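Side-chain contact in inclusion membrane protein A (Chlamydia trachomatis, PDB 6E7E), which probably drives homotypic fusion of chlamydial inclusions as a SNARE-like inclusion membrane protein, of which this chain is the soluble domain: residues A[147-150]-A[151-155]. The protein carries 2 engineered substitutions. Numbering follows the deposited sequence.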
loop_
_atom_site.group_PDB
_atom_site.type_symbol
_atom_site.label_atom_id
_atom_site.label_comp_id
_atom_site.label_asym_id
_atom_site.label_seq_id
_atom_site.Cartn_x
_atom_site.Cartn_y
_atom_site.Cartn_z
ATOM N N GLN A 147 -1.268 5.120 8.496
ATOM C CA GLN A 147 -1.810 5.718 9.724
ATOM C C GLN A 147 -3.200 5.147 10.006
ATOM O O GLN A 147 -3.500 4.818 11.171
ATOM C CB GLN A 147 -1.855 7.225 9.586
ATOM C CG GLN A 147 -2.261 7.935 10.858
ATOM C CD GLN A 147 -2.234 9.428 10.634
ATOM O OE1 GLN A 147 -2.941 9.946 9.775
ATOM N NE2 GLN A 147 -1.431 10.130 11.410
ATOM N N LEU A 148 -4.076 5.054 9.009
ATOM C CA LEU A 148 -5.428 4.456 9.214
ATOM C C LEU A 148 -5.290 3.012 9.715
ATOM O O LEU A 148 -6.015 2.598 10.635
ATOM C CB LEU A 148 -6.232 4.449 7.910
ATOM C CG LEU A 148 -6.645 5.808 7.358
ATOM C CD1 LEU A 148 -7.344 5.669 6.018
ATOM C CD2 LEU A 148 -7.538 6.561 8.318
ATOM N N SER A 149 -4.413 2.251 9.090
ATOM C CA SER A 149 -4.201 0.823 9.385
ATOM C C SER A 149 -3.677 0.646 10.808
ATOM O O SER A 149 -4.178 -0.235 11.522
ATOM C CB SER A 149 -3.231 0.263 8.391
ATOM O OG SER A 149 -2.903 -1.068 8.690
ATOM N N LYS A 150 -2.683 1.424 11.183
ATOM C CA LYS A 150 -2.066 1.255 12.505
ATOM C C LYS A 150 -3.080 1.569 13.602
ATOM O O LYS A 150 -3.105 0.890 14.633
ATOM C CB LYS A 150 -0.848 2.160 12.623
ATOM C CG LYS A 150 0.371 1.566 11.945
ATOM C CD LYS A 150 1.182 0.650 12.833
ATOM C CE LYS A 150 2.383 0.069 12.115
ATOM N NZ LYS A 150 3.124 -0.877 12.977
ATOM N N THR A 151 -3.901 2.586 13.395
ATOM C CA THR A 151 -4.963 2.918 14.348
ATOM C C THR A 151 -5.865 1.688 14.535
ATOM O O THR A 151 -6.154 1.281 15.667
ATOM C CB THR A 151 -5.732 4.150 13.880
ATOM O OG1 THR A 151 -4.863 5.274 13.929
ATOM C CG2 THR A 151 -6.938 4.411 14.742
ATOM N N LEU A 152 -6.324 1.121 13.424
ATOM C CA LEU A 152 -7.201 -0.054 13.497
ATOM C C LEU A 152 -6.505 -1.223 14.160
ATOM O O LEU A 152 -7.164 -1.890 15.003
ATOM C CB LEU A 152 -7.611 -0.458 12.101
ATOM C CG LEU A 152 -8.970 -0.022 11.635
ATOM C CD1 LEU A 152 -9.139 -0.536 10.227
ATOM C CD2 LEU A 152 -10.085 -0.522 12.552
ATOM N N THR A 153 -5.244 -1.476 13.885
ATOM C CA THR A 153 -4.540 -2.595 14.520
ATOM C C THR A 153 -4.606 -2.381 16.021
ATOM O O THR A 153 -4.839 -3.354 16.734
ATOM C CB THR A 153 -3.103 -2.670 13.996
ATOM O OG1 THR A 153 -3.143 -3.137 12.654
ATOM C CG2 THR A 153 -2.230 -3.555 14.864
ATOM N N SER A 154 -4.352 -1.165 16.488
ATOM C CA SER A 154 -4.305 -0.912 17.938
ATOM C C SER A 154 -5.677 -1.195 18.542
ATOM O O SER A 154 -5.797 -1.799 19.634
ATOM C CB SER A 154 -3.895 0.509 18.242
ATOM O OG SER A 154 -2.549 0.773 17.839
ATOM N N GLN A 155 -6.720 -0.711 17.904
ATOM C CA GLN A 155 -8.093 -0.853 18.420
ATOM C C GLN A 155 -8.532 -2.318 18.446
ATOM O O GLN A 155 -9.159 -2.771 19.423
ATOM C CB GLN A 155 -9.042 -0.008 17.592
ATOM C CG GLN A 155 -8.788 1.476 17.712
ATOM C CD GLN A 155 -9.444 2.258 16.609
ATOM O OE1 GLN A 155 -9.567 1.781 15.468
ATOM N NE2 GLN A 155 -9.758 3.509 16.933
#
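Two donors of Ser-154 grip the carbonyl oxygen of Lys-150. The amide N of Ser-154 lies 3.0 Å from Lys-150 O, the usual i to i+4 helical bond. The hydroxyl OG of Ser-154 bonds to Lys-150 O at 3.3 Å, from the opposite face of the carbonyl plane. With chi1 at -66°, OG sits beside its own backbone N and anti to the carbonyl carbon, which brings both donors to the preceding turn. Thr-153 repeats the pattern less firmly. Its N meets Ser-149 O at 2.9 Å, in the carbonyl plane, while Thr-153 OG1 lies 3.3 Å from Ser-149 O, a weak bond whose proton may go elsewhere. Thr-151 N bonds to Gln-147 O and Leu-152 N to Leu-148 O, both at 3.2 Å. On the side of helix 125-165 that faces helix 65-73, Leu-148 and Leu-152 pack against Phe-67, and Leu-152 also touches Leu-70. Ser-149 is buried, and its OG is hydrogen-bonded to the backbone N of Gly-66. The chemistry is thus two-sided: the two leucines pack on helix 65-73 and Ser-149 bonds to its first turn, whereas the Ser-154 hydroxyl turns back on its own helix and gives the Lys-150 carbonyl a second donor.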